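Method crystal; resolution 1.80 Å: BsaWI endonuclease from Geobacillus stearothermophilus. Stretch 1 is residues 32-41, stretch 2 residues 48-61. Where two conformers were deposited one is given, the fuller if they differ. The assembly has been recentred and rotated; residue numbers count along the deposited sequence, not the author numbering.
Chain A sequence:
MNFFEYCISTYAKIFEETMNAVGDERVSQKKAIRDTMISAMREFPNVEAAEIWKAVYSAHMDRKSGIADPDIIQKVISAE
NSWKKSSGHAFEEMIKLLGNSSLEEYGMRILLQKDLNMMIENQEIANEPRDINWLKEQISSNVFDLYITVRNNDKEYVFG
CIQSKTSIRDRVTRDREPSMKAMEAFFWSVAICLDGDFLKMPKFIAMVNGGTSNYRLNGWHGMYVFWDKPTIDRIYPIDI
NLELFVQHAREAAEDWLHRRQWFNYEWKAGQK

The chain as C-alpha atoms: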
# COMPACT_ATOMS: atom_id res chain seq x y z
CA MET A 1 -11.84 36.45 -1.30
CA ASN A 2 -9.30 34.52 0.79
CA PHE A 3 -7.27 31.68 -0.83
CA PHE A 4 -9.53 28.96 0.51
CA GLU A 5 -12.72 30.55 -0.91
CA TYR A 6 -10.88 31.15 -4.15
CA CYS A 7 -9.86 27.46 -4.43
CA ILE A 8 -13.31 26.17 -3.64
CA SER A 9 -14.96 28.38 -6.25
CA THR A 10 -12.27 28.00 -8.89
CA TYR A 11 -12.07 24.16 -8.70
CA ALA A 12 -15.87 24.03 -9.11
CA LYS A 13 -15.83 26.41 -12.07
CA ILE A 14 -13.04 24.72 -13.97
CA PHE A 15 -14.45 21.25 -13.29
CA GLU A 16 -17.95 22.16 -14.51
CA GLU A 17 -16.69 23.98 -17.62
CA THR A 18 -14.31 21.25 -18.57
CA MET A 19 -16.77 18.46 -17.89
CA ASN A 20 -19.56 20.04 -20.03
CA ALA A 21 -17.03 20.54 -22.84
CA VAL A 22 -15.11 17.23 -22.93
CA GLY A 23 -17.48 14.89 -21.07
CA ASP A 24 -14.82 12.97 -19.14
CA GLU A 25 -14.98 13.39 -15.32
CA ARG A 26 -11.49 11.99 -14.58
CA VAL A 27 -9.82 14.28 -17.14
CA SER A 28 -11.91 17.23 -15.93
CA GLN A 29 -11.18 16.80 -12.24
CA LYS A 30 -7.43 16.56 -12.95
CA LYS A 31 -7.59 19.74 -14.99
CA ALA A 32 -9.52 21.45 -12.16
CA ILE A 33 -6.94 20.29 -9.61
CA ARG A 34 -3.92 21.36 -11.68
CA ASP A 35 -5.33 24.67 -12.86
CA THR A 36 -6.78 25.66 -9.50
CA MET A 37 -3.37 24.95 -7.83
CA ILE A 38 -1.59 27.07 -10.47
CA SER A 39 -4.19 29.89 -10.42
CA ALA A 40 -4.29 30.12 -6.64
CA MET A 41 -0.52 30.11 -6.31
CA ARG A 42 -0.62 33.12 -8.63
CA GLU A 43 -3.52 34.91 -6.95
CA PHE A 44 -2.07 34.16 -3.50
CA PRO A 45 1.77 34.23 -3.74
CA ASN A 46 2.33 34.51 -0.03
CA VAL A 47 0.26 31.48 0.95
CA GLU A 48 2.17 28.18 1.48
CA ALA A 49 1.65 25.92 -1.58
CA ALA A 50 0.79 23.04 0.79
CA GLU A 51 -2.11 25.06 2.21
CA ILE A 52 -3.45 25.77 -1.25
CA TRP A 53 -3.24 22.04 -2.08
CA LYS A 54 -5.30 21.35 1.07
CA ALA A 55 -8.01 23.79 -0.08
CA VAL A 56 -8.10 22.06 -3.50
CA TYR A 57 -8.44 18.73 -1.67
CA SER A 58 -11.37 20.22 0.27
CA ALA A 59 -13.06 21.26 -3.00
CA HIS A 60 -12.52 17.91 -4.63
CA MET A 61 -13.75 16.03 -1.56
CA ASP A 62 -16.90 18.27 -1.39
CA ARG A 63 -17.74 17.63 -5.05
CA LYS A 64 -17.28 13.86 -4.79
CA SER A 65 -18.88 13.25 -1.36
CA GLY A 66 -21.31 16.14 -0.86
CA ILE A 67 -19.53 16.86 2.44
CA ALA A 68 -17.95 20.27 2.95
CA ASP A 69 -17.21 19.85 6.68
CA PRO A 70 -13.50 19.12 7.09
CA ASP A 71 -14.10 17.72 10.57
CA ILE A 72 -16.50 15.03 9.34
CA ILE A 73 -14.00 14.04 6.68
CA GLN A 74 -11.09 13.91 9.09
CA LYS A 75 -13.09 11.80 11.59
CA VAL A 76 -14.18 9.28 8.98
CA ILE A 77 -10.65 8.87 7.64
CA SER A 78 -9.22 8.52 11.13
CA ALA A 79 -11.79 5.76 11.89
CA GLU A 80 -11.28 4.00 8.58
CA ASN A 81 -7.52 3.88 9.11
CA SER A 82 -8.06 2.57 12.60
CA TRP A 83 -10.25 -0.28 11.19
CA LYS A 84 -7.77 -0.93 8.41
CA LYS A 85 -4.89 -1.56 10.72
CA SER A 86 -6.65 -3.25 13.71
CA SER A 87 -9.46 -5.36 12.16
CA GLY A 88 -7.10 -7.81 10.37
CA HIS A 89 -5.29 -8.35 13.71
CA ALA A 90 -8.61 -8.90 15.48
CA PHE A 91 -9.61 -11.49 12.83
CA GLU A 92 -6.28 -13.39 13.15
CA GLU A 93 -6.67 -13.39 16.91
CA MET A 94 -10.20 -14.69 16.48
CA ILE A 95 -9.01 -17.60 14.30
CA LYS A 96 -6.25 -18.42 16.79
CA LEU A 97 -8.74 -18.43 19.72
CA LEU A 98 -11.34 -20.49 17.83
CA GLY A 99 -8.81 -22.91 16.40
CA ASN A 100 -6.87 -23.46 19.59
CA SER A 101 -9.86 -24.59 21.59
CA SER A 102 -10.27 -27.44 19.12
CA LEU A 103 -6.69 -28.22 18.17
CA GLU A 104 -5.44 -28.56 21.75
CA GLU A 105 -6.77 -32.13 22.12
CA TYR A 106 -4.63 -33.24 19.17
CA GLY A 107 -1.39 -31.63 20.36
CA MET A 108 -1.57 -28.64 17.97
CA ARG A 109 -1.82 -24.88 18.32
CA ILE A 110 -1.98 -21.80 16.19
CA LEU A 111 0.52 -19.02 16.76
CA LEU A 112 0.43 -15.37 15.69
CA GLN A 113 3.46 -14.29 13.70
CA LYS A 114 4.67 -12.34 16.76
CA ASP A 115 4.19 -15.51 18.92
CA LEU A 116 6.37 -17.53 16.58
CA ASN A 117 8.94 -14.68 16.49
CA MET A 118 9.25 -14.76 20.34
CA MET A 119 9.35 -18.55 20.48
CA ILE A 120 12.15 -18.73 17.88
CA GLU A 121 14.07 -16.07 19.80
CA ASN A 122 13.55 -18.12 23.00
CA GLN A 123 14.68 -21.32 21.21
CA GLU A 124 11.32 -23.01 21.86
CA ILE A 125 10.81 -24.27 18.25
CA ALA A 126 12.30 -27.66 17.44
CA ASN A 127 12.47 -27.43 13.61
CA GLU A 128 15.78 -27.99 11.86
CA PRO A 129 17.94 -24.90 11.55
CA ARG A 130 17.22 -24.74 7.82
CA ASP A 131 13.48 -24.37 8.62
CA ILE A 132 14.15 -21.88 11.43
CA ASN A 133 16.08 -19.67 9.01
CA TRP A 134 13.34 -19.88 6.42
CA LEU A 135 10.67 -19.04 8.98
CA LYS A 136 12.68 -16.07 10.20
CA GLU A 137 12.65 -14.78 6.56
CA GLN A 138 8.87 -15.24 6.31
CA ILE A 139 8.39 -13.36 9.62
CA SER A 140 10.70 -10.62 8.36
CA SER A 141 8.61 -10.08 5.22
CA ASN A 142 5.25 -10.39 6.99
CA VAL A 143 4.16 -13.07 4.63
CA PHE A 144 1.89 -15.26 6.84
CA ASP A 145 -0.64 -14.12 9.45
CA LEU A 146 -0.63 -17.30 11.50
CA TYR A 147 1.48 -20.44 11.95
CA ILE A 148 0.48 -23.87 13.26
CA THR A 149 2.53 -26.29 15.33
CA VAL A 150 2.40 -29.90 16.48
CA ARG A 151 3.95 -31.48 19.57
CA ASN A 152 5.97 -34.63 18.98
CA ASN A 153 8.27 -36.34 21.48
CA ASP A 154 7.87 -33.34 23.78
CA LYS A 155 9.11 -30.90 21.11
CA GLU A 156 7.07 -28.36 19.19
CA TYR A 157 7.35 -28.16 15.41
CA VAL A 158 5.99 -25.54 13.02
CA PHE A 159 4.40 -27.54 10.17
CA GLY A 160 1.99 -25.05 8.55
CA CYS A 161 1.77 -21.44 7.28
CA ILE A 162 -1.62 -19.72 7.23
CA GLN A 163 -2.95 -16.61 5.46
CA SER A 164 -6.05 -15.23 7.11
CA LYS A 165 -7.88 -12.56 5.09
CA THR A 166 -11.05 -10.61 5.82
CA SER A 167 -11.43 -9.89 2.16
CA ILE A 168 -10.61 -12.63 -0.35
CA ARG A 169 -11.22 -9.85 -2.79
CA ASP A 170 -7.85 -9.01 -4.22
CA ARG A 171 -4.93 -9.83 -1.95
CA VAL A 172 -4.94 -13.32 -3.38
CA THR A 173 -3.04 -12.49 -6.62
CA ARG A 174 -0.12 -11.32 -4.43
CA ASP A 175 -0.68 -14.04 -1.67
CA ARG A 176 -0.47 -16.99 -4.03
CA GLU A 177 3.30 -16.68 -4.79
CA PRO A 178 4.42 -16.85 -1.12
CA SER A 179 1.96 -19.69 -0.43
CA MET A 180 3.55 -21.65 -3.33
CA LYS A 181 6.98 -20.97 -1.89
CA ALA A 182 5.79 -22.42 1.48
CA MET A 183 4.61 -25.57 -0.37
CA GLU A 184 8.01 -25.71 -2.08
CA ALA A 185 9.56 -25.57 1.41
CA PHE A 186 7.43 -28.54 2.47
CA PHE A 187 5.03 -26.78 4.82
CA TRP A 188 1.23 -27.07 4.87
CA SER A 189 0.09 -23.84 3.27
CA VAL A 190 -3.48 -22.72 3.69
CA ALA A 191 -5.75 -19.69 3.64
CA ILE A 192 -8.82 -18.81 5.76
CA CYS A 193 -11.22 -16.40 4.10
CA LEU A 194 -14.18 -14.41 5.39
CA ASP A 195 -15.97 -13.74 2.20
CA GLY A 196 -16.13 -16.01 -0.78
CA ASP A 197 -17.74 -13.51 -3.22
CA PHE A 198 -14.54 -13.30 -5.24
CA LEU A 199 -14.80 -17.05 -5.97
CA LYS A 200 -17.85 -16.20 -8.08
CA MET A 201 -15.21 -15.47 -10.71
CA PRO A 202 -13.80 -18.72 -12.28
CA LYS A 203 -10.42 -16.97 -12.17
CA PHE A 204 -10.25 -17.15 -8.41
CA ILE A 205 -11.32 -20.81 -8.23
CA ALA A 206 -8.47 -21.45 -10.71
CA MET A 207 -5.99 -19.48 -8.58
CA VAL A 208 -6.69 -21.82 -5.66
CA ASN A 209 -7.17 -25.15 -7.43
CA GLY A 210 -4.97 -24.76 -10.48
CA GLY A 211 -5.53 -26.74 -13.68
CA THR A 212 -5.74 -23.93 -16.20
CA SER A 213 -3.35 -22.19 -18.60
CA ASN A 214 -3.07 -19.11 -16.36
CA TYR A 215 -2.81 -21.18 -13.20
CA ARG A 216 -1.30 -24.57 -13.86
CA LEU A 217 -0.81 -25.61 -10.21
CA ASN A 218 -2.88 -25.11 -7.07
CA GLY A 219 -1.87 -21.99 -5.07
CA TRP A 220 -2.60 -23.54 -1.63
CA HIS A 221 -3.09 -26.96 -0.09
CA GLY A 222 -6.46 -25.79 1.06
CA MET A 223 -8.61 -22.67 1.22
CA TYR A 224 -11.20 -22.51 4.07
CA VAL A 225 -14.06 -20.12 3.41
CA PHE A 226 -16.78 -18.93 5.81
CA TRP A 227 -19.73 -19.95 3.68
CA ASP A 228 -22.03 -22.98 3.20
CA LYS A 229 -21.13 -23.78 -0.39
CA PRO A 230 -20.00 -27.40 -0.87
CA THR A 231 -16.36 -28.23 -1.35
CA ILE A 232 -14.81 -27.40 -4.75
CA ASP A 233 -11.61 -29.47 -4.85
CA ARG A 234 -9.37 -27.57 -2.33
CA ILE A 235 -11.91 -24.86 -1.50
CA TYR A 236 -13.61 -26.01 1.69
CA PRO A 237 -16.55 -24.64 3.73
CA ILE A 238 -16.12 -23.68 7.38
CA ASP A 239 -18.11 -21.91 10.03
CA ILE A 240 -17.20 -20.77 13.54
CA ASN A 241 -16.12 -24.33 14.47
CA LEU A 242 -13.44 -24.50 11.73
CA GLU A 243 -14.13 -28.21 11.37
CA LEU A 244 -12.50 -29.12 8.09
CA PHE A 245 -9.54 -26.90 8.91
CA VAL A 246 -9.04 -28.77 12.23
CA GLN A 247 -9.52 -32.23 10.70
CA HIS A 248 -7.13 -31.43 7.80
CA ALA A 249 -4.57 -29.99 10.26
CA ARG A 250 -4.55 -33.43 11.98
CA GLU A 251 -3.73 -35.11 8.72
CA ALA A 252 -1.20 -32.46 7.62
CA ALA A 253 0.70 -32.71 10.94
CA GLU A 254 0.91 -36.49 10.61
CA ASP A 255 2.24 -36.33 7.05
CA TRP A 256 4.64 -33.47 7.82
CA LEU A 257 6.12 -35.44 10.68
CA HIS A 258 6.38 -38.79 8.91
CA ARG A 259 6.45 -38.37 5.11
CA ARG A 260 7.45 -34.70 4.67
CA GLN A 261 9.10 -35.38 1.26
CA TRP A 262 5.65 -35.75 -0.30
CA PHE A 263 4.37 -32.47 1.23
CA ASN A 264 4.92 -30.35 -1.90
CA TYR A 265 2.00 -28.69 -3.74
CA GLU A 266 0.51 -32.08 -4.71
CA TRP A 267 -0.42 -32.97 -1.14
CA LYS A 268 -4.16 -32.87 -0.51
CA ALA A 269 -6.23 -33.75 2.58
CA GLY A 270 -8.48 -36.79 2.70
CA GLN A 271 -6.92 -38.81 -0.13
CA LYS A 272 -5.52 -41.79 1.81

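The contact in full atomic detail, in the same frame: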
# COMPACT_ATOMS: atom_id res chain seq x y z
N ALA A 32 -9.10 20.54 -13.24
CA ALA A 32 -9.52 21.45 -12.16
C ALA A 32 -8.49 21.47 -11.02
O ALA A 32 -8.22 22.53 -10.45
CB ALA A 32 -10.93 20.99 -11.62
N ILE A 33 -7.93 20.31 -10.68
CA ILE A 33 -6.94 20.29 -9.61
C ILE A 33 -5.68 21.08 -10.00
O ILE A 33 -5.21 21.98 -9.27
CB ILE A 33 -6.57 18.87 -9.23
CG1 ILE A 33 -7.76 18.22 -8.52
CG2 ILE A 33 -5.36 18.83 -8.22
CD1 ILE A 33 -7.60 16.62 -8.48
N ARG A 34 -5.16 20.76 -11.17
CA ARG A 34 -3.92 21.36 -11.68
C ARG A 34 -4.09 22.86 -11.85
O ARG A 34 -3.26 23.68 -11.42
CB ARG A 34 -3.62 20.63 -13.02
CG ARG A 34 -2.45 20.92 -13.85
CD ARG A 34 -2.43 19.72 -14.87
NE ARG A 34 -3.41 19.89 -15.96
CZ ARG A 34 -4.27 18.98 -16.45
NH1 ARG A 34 -4.39 17.74 -15.98
NH2 ARG A 34 -5.06 19.36 -17.45
N ASP A 35 -5.18 23.23 -12.51
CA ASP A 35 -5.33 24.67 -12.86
C ASP A 35 -5.75 25.50 -11.67
O ASP A 35 -5.42 26.70 -11.58
CB ASP A 35 -6.35 24.81 -14.00
CG ASP A 35 -5.77 24.38 -15.37
OD1 ASP A 35 -4.60 23.88 -15.49
OD2 ASP A 35 -6.57 24.48 -16.33
N THR A 36 -6.44 24.89 -10.70
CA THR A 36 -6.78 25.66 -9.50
C THR A 36 -5.50 25.86 -8.69
O THR A 36 -5.30 26.95 -8.16
CB THR A 36 -7.85 24.96 -8.65
OG1 THR A 36 -9.03 24.83 -9.47
CG2 THR A 36 -8.20 25.80 -7.37
N MET A 37 -4.66 24.82 -8.56
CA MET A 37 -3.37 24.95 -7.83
C MET A 37 -2.54 26.10 -8.47
O MET A 37 -2.04 27.01 -7.80
CB MET A 37 -2.61 23.62 -7.85
CG MET A 37 -1.26 23.66 -7.09
SD MET A 37 -1.46 24.06 -5.32
CE MET A 37 0.09 23.33 -4.78
N ILE A 38 -2.42 26.06 -9.78
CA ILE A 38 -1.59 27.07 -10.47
C ILE A 38 -2.18 28.47 -10.27
O ILE A 38 -1.45 29.39 -9.90
CB ILE A 38 -1.45 26.74 -11.98
CG1 ILE A 38 -0.58 25.50 -12.16
CG2 ILE A 38 -0.84 28.00 -12.78
CD1 ILE A 38 -0.62 24.98 -13.62
N SER A 39 -3.49 28.60 -10.49
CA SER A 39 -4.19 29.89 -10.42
C SER A 39 -4.11 30.50 -9.04
O SER A 39 -3.86 31.72 -8.88
CB SER A 39 -5.66 29.71 -10.82
OG SER A 39 -6.23 30.97 -11.12
N ALA A 40 -4.30 29.66 -8.04
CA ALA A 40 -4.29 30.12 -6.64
C ALA A 40 -2.90 30.48 -6.21
O ALA A 40 -2.73 31.42 -5.41
CB ALA A 40 -4.84 29.01 -5.70
N MET A 41 -1.89 29.70 -6.67
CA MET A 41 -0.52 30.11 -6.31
C MET A 41 -0.21 31.47 -6.94
O MET A 41 0.54 32.25 -6.37
CB MET A 41 0.48 29.08 -6.76
CG MET A 41 0.49 27.85 -5.82
SD MET A 41 1.79 26.65 -6.23
CE MET A 41 1.30 26.17 -7.84
N GLU A 48 1.32 29.38 1.65
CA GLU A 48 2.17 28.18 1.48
C GLU A 48 1.51 27.23 0.46
O GLU A 48 0.32 27.03 0.53
CB GLU A 48 2.41 27.48 2.81
CG GLU A 48 3.51 28.13 3.65
CD GLU A 48 3.59 27.61 5.09
OE1 GLU A 48 2.74 26.78 5.47
OE2 GLU A 48 4.50 28.05 5.86
N ALA A 49 2.26 26.72 -0.52
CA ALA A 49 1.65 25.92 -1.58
C ALA A 49 0.92 24.71 -0.97
O ALA A 49 -0.16 24.30 -1.47
CB ALA A 49 2.72 25.46 -2.60
N ALA A 50 1.45 24.17 0.14
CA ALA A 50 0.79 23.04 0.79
C ALA A 50 -0.60 23.40 1.30
O ALA A 50 -1.49 22.56 1.30
CB ALA A 50 1.64 22.50 1.94
N GLU A 51 -0.79 24.65 1.72
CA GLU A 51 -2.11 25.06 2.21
C GLU A 51 -3.11 25.18 1.06
O GLU A 51 -4.31 24.90 1.19
CB GLU A 51 -1.99 26.39 2.96
CG GLU A 51 -1.26 26.22 4.25
CD GLU A 51 -2.03 25.35 5.23
OE1 GLU A 51 -3.25 25.58 5.41
OE2 GLU A 51 -1.43 24.41 5.81
N ILE A 52 -2.64 25.75 -0.04
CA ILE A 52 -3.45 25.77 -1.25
C ILE A 52 -3.88 24.34 -1.69
O ILE A 52 -5.06 24.09 -2.02
CB ILE A 52 -2.66 26.48 -2.36
CG1 ILE A 52 -2.47 27.94 -1.90
CG2 ILE A 52 -3.47 26.46 -3.65
CD1 ILE A 52 -1.80 28.78 -2.96
N TRP A 53 -2.94 23.43 -1.69
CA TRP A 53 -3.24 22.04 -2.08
C TRP A 53 -4.32 21.48 -1.16
O TRP A 53 -5.20 20.79 -1.60
CB TRP A 53 -1.98 21.18 -1.96
CG TRP A 53 -2.04 19.82 -2.63
CD1 TRP A 53 -1.92 18.58 -2.04
CD2 TRP A 53 -2.15 19.58 -4.04
NE1 TRP A 53 -1.93 17.60 -3.00
CE2 TRP A 53 -2.10 18.18 -4.23
CE3 TRP A 53 -2.28 20.41 -5.16
CZ2 TRP A 53 -2.13 17.60 -5.50
CZ3 TRP A 53 -2.34 19.84 -6.42
CH2 TRP A 53 -2.30 18.42 -6.57
N LYS A 54 -4.23 21.79 0.14
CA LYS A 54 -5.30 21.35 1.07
C LYS A 54 -6.69 21.95 0.77
O LYS A 54 -7.70 21.30 0.97
CB LYS A 54 -4.91 21.70 2.52
CG LYS A 54 -3.82 20.84 3.05
CD LYS A 54 -3.55 21.27 4.51
N ALA A 55 -6.74 23.18 0.28
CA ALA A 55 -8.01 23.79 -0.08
C ALA A 55 -8.58 23.14 -1.37
O ALA A 55 -9.78 22.91 -1.49
CB ALA A 55 -7.80 25.31 -0.27
N VAL A 56 -7.69 22.78 -2.28
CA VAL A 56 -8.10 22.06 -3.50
C VAL A 56 -8.65 20.67 -3.13
O VAL A 56 -9.65 20.18 -3.65
CB VAL A 56 -6.88 21.90 -4.43
CG1 VAL A 56 -7.27 21.04 -5.66
CG2 VAL A 56 -6.46 23.34 -4.92
N TYR A 57 -7.94 20.04 -2.24
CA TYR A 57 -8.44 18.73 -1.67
C TYR A 57 -9.86 18.88 -1.11
O TYR A 57 -10.75 18.05 -1.38
CB TYR A 57 -7.51 18.30 -0.59
CG TYR A 57 -8.00 17.21 0.33
CD1 TYR A 57 -7.98 15.88 -0.09
CD2 TYR A 57 -8.46 17.51 1.62
CE1 TYR A 57 -8.36 14.80 0.84
CE2 TYR A 57 -8.89 16.47 2.54
CZ TYR A 57 -8.81 15.14 2.13
OH TYR A 57 -9.18 14.17 3.06
N SER A 58 -10.06 19.93 -0.32
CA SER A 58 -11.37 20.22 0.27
C SER A 58 -12.42 20.33 -0.83
O SER A 58 -13.52 19.79 -0.69
CB SER A 58 -11.34 21.52 1.08
OG SER A 58 -12.59 21.75 1.70
N ALA A 59 -12.09 21.02 -1.92
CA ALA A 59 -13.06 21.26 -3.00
C ALA A 59 -13.36 19.94 -3.68
O ALA A 59 -14.53 19.63 -3.98
CB ALA A 59 -12.50 22.30 -4.01
N HIS A 60 -12.33 19.16 -3.91
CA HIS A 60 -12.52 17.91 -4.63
C HIS A 60 -13.33 16.96 -3.74
O HIS A 60 -14.28 16.31 -4.20
CB HIS A 60 -11.18 17.24 -5.00
CG HIS A 60 -11.34 15.92 -5.71
ND1 HIS A 60 -11.72 15.83 -7.04
CD2 HIS A 60 -11.18 14.64 -5.27
CE1 HIS A 60 -11.75 14.55 -7.40
NE2 HIS A 60 -11.42 13.81 -6.35
N MET A 61 -12.95 16.88 -2.48
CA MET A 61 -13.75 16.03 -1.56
C MET A 61 -15.24 16.45 -1.46
O MET A 61 -16.11 15.58 -1.40
CB MET A 61 -13.14 16.03 -0.15
CG MET A 61 -11.75 15.46 -0.04
SD MET A 61 -11.75 13.67 -0.37
CE MET A 61 -12.47 13.08 1.19

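Two helical segments of BsaWI endonuclease, residues 32-41 and 49-61, pack with their N-to-C directions 140° apart, so they run roughly antiparallel; their axes approach to 9.7 Å. The register descends on one side as it climbs on the other: the CA atoms of Ile33 and Val56 lie 6.5 Å apart, those of Met37 and Trp53 6.4 Å, and those of Met41 and Ala49 6.7 Å. No hydrogen bond crosses the contact, which buries 507 Å² by apolar packing; each helix keeps its own backbone ladder, and Glu48 stands at the N-cap position of the second.

Ile33 (chi1 m, chi2 t) opens the contact. Its CG2 reaches CH2 of Trp53 at 3.5 Å and CG1 of Val56 at 3.9 Å, while its CD1 comes within 4.4 Å of ND1 of His60, a loose contact with a ring whose nitrogens are hydrogen-bonded elsewhere in the structure. Arg34 points away from the second helix and does not touch it. One turn on from Ile33, Thr36 divides its roles: its OG1 donates to O of Ala32 at 2.6 Å, satisfying the hydroxyl within its own helix, and its CG2 is left to meet CG2 of Val56 at 3.9 Å. Met37 is the center of the packing. Its CA-to-CB bond points sideways, but the end of the side chain comes nearer the second helix: SD lies 3.5 Å from CG2 of Ile52 and 3.7 Å from CE3 of Trp53, approaching the indole at its edge, near the ring plane, in a sulfur-aromatic contact. The methyl CE rests 4.0 Å from CB of Ala49. Ile38 points away and does not touch the second helix either. Ala40 points toward the partner, its CB 3.5 Å from CG2 of Ile52. Met41 completes the row, with CG 3.8 Å from CD1 of Ile52 and SD 3.9 Å from CB of Ala49.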